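Local coordinates for occlusion-derived virus envelope protein E66 (Autographa californica nucleopolyhedrovirus, PDB 3VSN), which cleaves non-sulfated chondroitin as a lyase of the viral envelope and is essential for oral infectivity, perhaps by digesting the chondroitin sulfate barrier of the host midgut, at residues A492-N496 / N497-S501; F542-Y546 / T547-S551. One frame throughout, in Å; residues are numbered along the deposited sequence.

How the contacts relate
Along the chain the two contacts come in series, neither nesting nor crossing, and both are local: each covers a helix end and the residues that follow it directly. Contact 1 comes first, where the chain leaves helix 490-496 and turns through 497-501 toward strand 504-506, the outermost strand on one side of a seven-stranded antiparallel sheet. The chain then runs through strands 509-513, 525-530 and 533-540 before contact 2, where helix 542-546 ends and strand 550-558 begins. That strand belongs to the same sheet, two places in from 504-506. The centres of contact 1 and contact 2 are about 29 Å apart, and the two do not touch; both lie on the same side of the chain's centre.

Contact 1. Residues A492-N496 / N497-S501; sequences AQRIN and NNNSS
Arg494, on the last turn of helix 490-496, reaches along the chain that leaves the helix and holds it by two side-chain hydrogen bonds. With CG anti to the backbone N (chi1 -179°) and the chain extended as far as NE, its guanidinium lies beside Asn499 and Ser501. NE gives a hydrogen bond to Asn499 OD1 at 3.0 Å, above the plane of that carbonyl, the amide standing 83° to the guanidinium. NH1 meets Ser501 OG at 2.8 Å, in the guanidinium plane at its edge, and also bonds Leu524 O, so this nitrogen joins the turn to another loop. Asn499 O lies over one guanidinium face. The side chains of Ile495 and Asn499 lie side by side and point the same way, with the methyl Ile495 CD1 3.5 Å from the amide oxygen Asn499 OD1.

The backbone arrangement is a helix C-terminus, with Asn497 the first residue to leave helical angles and Asn498 and Asn499 both at positive phi. Asn497 N makes weak bonds to Gln493 O and Arg494 O, and Arg494 O also takes a weak bond from Ser500 N at 3.1 Å. A CA-H...O contact joins Arg494 CA to Ser500 O, which is gripped as well by Asn497 ND2 at 3.2 Å from above its carbonyl plane. A water accepts from Asn498 N at 3.0 Å and lies 2.9 Å from Ile495 O, bridging the end of the helix and Asn498.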
ATOM      1  N   ALA A 492      -5.915  13.230 -30.513  1.00 13.34           N
ATOM      2  CA  ALA A 492      -6.773  14.393 -30.754  1.00 13.38           C
ATOM      3  C   ALA A 492      -6.288  15.624 -29.984  1.00 13.20           C
ATOM      4  O   ALA A 492      -6.286  16.731 -30.522  1.00 13.33           O
ATOM      5  CB  ALA A 492      -8.225  14.077 -30.412  1.00 13.76           C
ATOM      6  N   GLN A 493      -5.873  15.425 -28.734  1.00 12.88           N
ATOM      7  CA  GLN A 493      -5.297  16.505 -27.926  1.00 12.64           C
ATOM      8  C   GLN A 493      -4.039  17.068 -28.583  1.00 12.55           C
ATOM      9  O   GLN A 493      -3.867  18.283 -28.659  1.00 12.35           O
ATOM     10  CB  GLN A 493      -4.968  16.026 -26.509  1.00 12.49           C
ATOM     11  CG  GLN A 493      -6.177  15.810 -25.609  1.00 12.51           C
ATOM     12  CD  GLN A 493      -5.780  15.557 -24.167  1.00 12.52           C
ATOM     13  OE1 GLN A 493      -5.045  16.344 -23.568  1.00 12.40           O
ATOM     14  NE2 GLN A 493      -6.256  14.451 -23.602  1.00 12.43           N
ATOM     15  N   ARG A 494      -3.169  16.178 -29.060  1.00 12.69           N
ATOM     16  CA  ARG A 494      -1.952  16.577 -29.766  1.00 13.00           C
ATOM     17  C   ARG A 494      -2.268  17.460 -30.979  1.00 13.52           C
ATOM     18  O   ARG A 494      -1.732  18.567 -31.099  1.00 13.39           O
ATOM     19  CB  ARG A 494      -1.145  15.343 -30.195  1.00 12.90           C
ATOM     20  CG  ARG A 494       0.163  15.660 -30.913  1.00 12.72           C
ATOM     21  CD  ARG A 494       0.733  14.413 -31.578  1.00 12.68           C
ATOM     22  NE  ARG A 494       2.053  14.639 -32.175  1.00 12.54           N
ATOM     23  CZ  ARG A 494       3.203  14.582 -31.507  1.00 12.72           C
ATOM     24  NH1 ARG A 494       3.213  14.313 -30.204  1.00 12.60           N
ATOM     25  NH2 ARG A 494       4.351  14.795 -32.140  1.00 12.76           N
ATOM     26  N   ILE A 495      -3.145  16.974 -31.859  1.00 14.17           N
ATOM     27  CA  ILE A 495      -3.501  17.701 -33.087  1.00 15.20           C
ATOM     28  C   ILE A 495      -4.146  19.058 -32.775  1.00 15.64           C
ATOM     29  O   ILE A 495      -3.846  20.057 -33.439  1.00 16.00           O
ATOM     30  CB  ILE A 495      -4.398  16.861 -34.028  1.00 15.49           C
ATOM     31  CG1 ILE A 495      -3.718  15.533 -34.410  1.00 15.77           C
ATOM     32  CG2 ILE A 495      -4.785  17.652 -35.276  1.00 15.82           C
ATOM     33  CD1 ILE A 495      -2.361  15.664 -35.063  1.00 15.90           C
ATOM     34  N   ASN A 496      -5.006  19.086 -31.755  1.00 15.89           N
ATOM     35  CA  ASN A 496      -5.628  20.329 -31.295  0.50 16.15           C
ATOM     36  C   ASN A 496      -4.607  21.326 -30.758  1.00 16.13           C
ATOM     37  O   ASN A 496      -4.829  22.536 -30.803  1.00 16.59           O
ATOM     38  CB  ASN A 496      -6.693  20.046 -30.232  0.50 16.43           C
ATOM     39  CG  ASN A 496      -8.005  19.586 -30.831  0.50 16.87           C
ATOM     40  OD1 ASN A 496      -8.228  19.714 -32.033  0.50 17.22           O
ATOM     41  ND2 ASN A 496      -8.885  19.053 -29.993  0.50 16.90           N
ATOM     42  N   ASN A 497      -3.487  20.812 -30.254  1.00 15.56           N
ATOM     43  CA  ASN A 497      -2.400  21.646 -29.735  1.00 15.64           C
ATOM     44  C   ASN A 497      -1.274  21.866 -30.755  1.00 15.67           C
ATOM     45  O   ASN A 497      -0.090  21.766 -30.422  1.00 15.49           O
ATOM     46  CB  ASN A 497      -1.848  21.053 -28.429  1.00 15.48           C
ATOM     47  CG  ASN A 497      -0.895  21.997 -27.711  1.00 15.72           C
ATOM     48  OD1 ASN A 497      -1.057  23.217 -27.754  1.00 15.85           O
ATOM     49  ND2 ASN A 497       0.110  21.431 -27.049  1.00 15.31           N
ATOM     50  N   ASN A 498      -1.654  22.168 -31.997  1.00 15.96           N
ATOM     51  CA  ASN A 498      -0.694  22.421 -33.081  1.00 16.42           C
ATOM     52  C   ASN A 498       0.277  21.255 -33.323  1.00 15.40           C
ATOM     53  O   ASN A 498       1.443  21.460 -33.650  1.00 15.23           O
ATOM     54  CB  ASN A 498       0.062  23.737 -32.840  1.00 17.72           C
ATOM     55  CG  ASN A 498      -0.875  24.914 -32.628  1.00 19.17           C
ATOM     56  OD1 ASN A 498      -1.775  25.162 -33.432  1.00 20.40           O
ATOM     57  ND2 ASN A 498      -0.674  25.641 -31.534  1.00 19.94           N
ATOM     58  N   ASN A 499      -0.231  20.034 -33.162  1.00 14.54           N
ATOM     59  CA  ASN A 499       0.557  18.803 -33.297  1.00 14.19           C
ATOM     60  C   ASN A 499       1.674  18.677 -32.247  1.00 14.00           C
ATOM     61  O   ASN A 499       2.795  18.273 -32.553  1.00 13.90           O
ATOM     62  CB  ASN A 499       1.103  18.639 -34.726  1.00 14.09           C
ATOM     63  CG  ASN A 499       1.463  17.201 -35.052  1.00 14.09           C
ATOM     64  OD1 ASN A 499       0.989  16.264 -34.404  1.00 14.06           O
ATOM     65  ND2 ASN A 499       2.304  17.020 -36.062  1.00 13.98           N
ATOM     66  N   SER A 500       1.348  19.030 -31.005  1.00 13.71           N
ATOM     67  CA  SER A 500       2.281  18.899 -29.888  1.00 13.51           C
ATOM     68  C   SER A 500       1.602  18.184 -28.732  1.00 13.21           C
ATOM     69  O   SER A 500       0.458  18.496 -28.391  1.00 13.03           O
ATOM     70  CB  SER A 500       2.769  20.277 -29.432  1.00 13.79           C
ATOM     71  OG  SER A 500       3.495  20.172 -28.220  1.00 13.97           O
ATOM     72  N   SER A 501       2.302  17.229 -28.129  1.00 12.97           N
ATOM     73  CA  SER A 501       1.747  16.493 -26.992  1.00 12.92           C
ATOM     74  C   SER A 501       2.000  17.166 -25.640  1.00 13.14           C
ATOM     75  O   SER A 501       1.580  16.642 -24.603  1.00 12.91           O
ATOM     76  CB  SER A 501       2.235  15.041 -26.981  1.00 12.69           C
ATOM     77  OG  SER A 501       1.528  14.268 -27.941  1.00 12.34           O
TER
HETATM   78  O   HOH W   1      -3.950  22.904 -33.773  1.00 32.74           O

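Contact 2. Residues F542-Y546 / T547-S551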
ATOM      1  N   PHE A 542      17.609   2.064 -29.263  1.00 14.42           N
ATOM      2  CA  PHE A 542      18.229   0.828 -28.785  1.00 14.98           C
ATOM      3  C   PHE A 542      19.752   0.966 -28.705  1.00 14.95           C
ATOM      4  O   PHE A 542      20.372   0.380 -27.823  1.00 15.00           O
ATOM      5  CB  PHE A 542      17.792  -0.417 -29.584  1.00 15.45           C
ATOM      6  CG  PHE A 542      18.165  -0.391 -31.047  1.00 16.11           C
ATOM      7  CD1 PHE A 542      19.426  -0.812 -31.474  1.00 16.42           C
ATOM      8  CD2 PHE A 542      17.238   0.009 -32.006  1.00 16.27           C
ATOM      9  CE1 PHE A 542      19.762  -0.803 -32.827  1.00 16.73           C
ATOM     10  CE2 PHE A 542      17.568   0.022 -33.358  1.00 16.57           C
ATOM     11  CZ  PHE A 542      18.831  -0.384 -33.768  1.00 16.64           C
ATOM     12  N   GLN A 543      20.339   1.769 -29.596  1.00 15.06           N
ATOM     13  CA  GLN A 543      21.792   2.017 -29.575  1.00 15.21           C
ATOM     14  C   GLN A 543      22.265   2.626 -28.253  1.00 14.73           C
ATOM     15  O   GLN A 543      23.277   2.193 -27.693  1.00 14.38           O
ATOM     16  CB  GLN A 543      22.239   2.909 -30.742  1.00 15.86           C
ATOM     17  CG  GLN A 543      22.124   2.271 -32.121  1.00 16.60           C
ATOM     18  CD  GLN A 543      20.785   2.534 -32.781  1.00 16.89           C
ATOM     19  OE1 GLN A 543      19.787   2.810 -32.112  1.00 17.05           O
ATOM     20  NE2 GLN A 543      20.757   2.446 -34.109  1.00 17.27           N
ATOM     21  N   THR A 544      21.541   3.635 -27.765  1.00 14.31           N
ATOM     22  CA  THR A 544      21.917   4.296 -26.505  1.00 13.89           C
ATOM     23  C   THR A 544      21.601   3.416 -25.294  1.00 13.61           C
ATOM     24  O   THR A 544      22.298   3.480 -24.281  1.00 13.28           O
ATOM     25  CB  THR A 544      21.275   5.694 -26.333  1.00 14.00           C
ATOM     26  OG1 THR A 544      19.850   5.591 -26.426  1.00 13.91           O
ATOM     27  CG2 THR A 544      21.800   6.672 -27.397  1.00 14.07           C
ATOM     28  N   MET A 545      20.556   2.600 -25.399  1.00 13.33           N
ATOM     29  CA  MET A 545      20.256   1.616 -24.360  1.00 13.48           C
ATOM     30  C   MET A 545      21.370   0.577 -24.254  1.00 13.48           C
ATOM     31  O   MET A 545      21.720   0.148 -23.156  1.00 13.23           O
ATOM     32  CB  MET A 545      18.907   0.937 -24.606  1.00 13.52           C
ATOM     33  CG  MET A 545      17.721   1.883 -24.470  1.00 13.87           C
ATOM     34  SD  MET A 545      16.193   1.128 -25.045  1.00 14.54           S
ATOM     35  CE  MET A 545      15.719   0.178 -23.603  1.00 14.15           C
ATOM     36  N   TYR A 546      21.945   0.192 -25.391  1.00 13.68           N
ATOM     37  CA  TYR A 546      23.046  -0.778 -25.377  1.00 14.16           C
ATOM     38  C   TYR A 546      24.296  -0.235 -24.691  1.00 14.20           C
ATOM     39  O   TYR A 546      25.056  -0.996 -24.098  1.00 14.76           O
ATOM     40  CB  TYR A 546      23.389  -1.275 -26.787  1.00 14.22           C
ATOM     41  CG  TYR A 546      22.304  -2.094 -27.446  1.00 14.32           C
ATOM     42  CD1 TYR A 546      21.253  -2.643 -26.703  1.00 14.27           C
ATOM     43  CD2 TYR A 546      22.343  -2.345 -28.816  1.00 14.40           C
ATOM     44  CE1 TYR A 546      20.259  -3.392 -27.312  1.00 14.48           C
ATOM     45  CE2 TYR A 546      21.356  -3.097 -29.431  1.00 14.59           C
ATOM     46  CZ  TYR A 546      20.321  -3.616 -28.678  1.00 14.58           C
ATOM     47  OH  TYR A 546      19.345  -4.363 -29.293  1.00 14.96           O
ATOM     48  N   THR A 547      24.492   1.077 -24.763  1.00 14.44           N
ATOM     49  CA  THR A 547      25.645   1.727 -24.127  1.00 14.45           C
ATOM     50  C   THR A 547      25.322   2.284 -22.729  1.00 14.19           C
ATOM     51  O   THR A 547      26.155   2.953 -22.105  1.00 13.89           O
ATOM     52  CB  THR A 547      26.223   2.838 -25.024  1.00 14.70           C
ATOM     53  OG1 THR A 547      25.192   3.785 -25.333  1.00 15.23           O
ATOM     54  CG2 THR A 547      26.766   2.243 -26.324  1.00 14.96           C
ATOM     55  N   ALA A 548      24.117   1.983 -22.243  1.00 13.87           N
ATOM     56  CA  ALA A 548      23.615   2.488 -20.960  1.00 13.73           C
ATOM     57  C   ALA A 548      23.745   4.008 -20.856  1.00 13.67           C
ATOM     58  O   ALA A 548      24.236   4.536 -19.856  1.00 13.40           O
ATOM     59  CB  ALA A 548      24.291   1.781 -19.779  1.00 13.76           C
ATOM     60  N   THR A 549      23.317   4.697 -21.914  1.00 13.70           N
ATOM     61  CA  THR A 549      23.378   6.158 -21.969  1.00 14.02           C
ATOM     62  C   THR A 549      22.043   6.804 -22.346  1.00 13.56           C
ATOM     63  O   THR A 549      21.982   8.015 -22.541  1.00 13.69           O
ATOM     64  CB  THR A 549      24.465   6.665 -22.949  1.00 14.62           C
ATOM     65  OG1 THR A 549      24.252   6.095 -24.249  1.00 15.18           O
ATOM     66  CG2 THR A 549      25.873   6.321 -22.453  1.00 14.98           C
ATOM     67  N   ALA A 550      20.978   6.009 -22.451  1.00 13.04           N
ATOM     68  CA  ALA A 550      19.665   6.546 -22.809  1.00 12.68           C
ATOM     69  C   ALA A 550      19.094   7.393 -21.676  1.00 12.44           C
ATOM     70  O   ALA A 550      19.377   7.143 -20.505  1.00 12.26           O
ATOM     71  CB  ALA A 550      18.703   5.423 -23.184  1.00 12.44           C
ATOM     72  N   SER A 551      18.307   8.405 -22.033  1.00 12.27           N
ATOM     73  CA  SER A 551      17.711   9.304 -21.045  1.00 12.08           C
ATOM     74  C   SER A 551      16.307   9.770 -21.445  1.00 11.96           C
ATOM     75  O   SER A 551      15.958   9.793 -22.625  1.00 11.82           O
ATOM     76  CB  SER A 551      18.626  10.509 -20.786  1.00 12.33           C
ATOM     77  OG  SER A 551      19.062  11.104 -21.998  1.00 12.71           O
TER
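A Schellman motif ends helix 542-546 here and turns the chain into strand 550-558, with Ala548 as the C-prime residue at positive phi. Its defining bonds are Thr549 N to Thr544 O, 2.8 Å and nearly straight at 172°, and Ala548 N to Met545 O, 3.2 Å, with the donor well above the carbonyl plane. Thr547 N adds weak bonds to Gln543 O and Thr544 O.

Just beyond the turn, Thr549 and Ala550 both face Ile460, a classic beta bulge at the start of the strand. Ala550 CB points back at the helix and touches two of its side chains, 3.4 Å from Thr544 OG1 and 3.9 Å from Met545 CG. Met545 and Ala550, both buried, also pack on Ile540 of strand 533-540. The hydroxyl of Thr544 sits between its own backbone N and carbonyl carbon (chi1 57°), a position that brings it over Ala550 CB, while it shares a hydrogen bond with Ser541 OG.

The exposed Thr547 and Thr549 meet near Thr544. The side chain of Thr549 crosses that of Thr544 at about a right angle, its OG1 3.7 Å from Thr544 CB. The same oxygen shares a short hydrogen bond with Thr547: the two OG1 atoms of Thr547 and Thr549 are 2.7 Å apart, and either could be the donor.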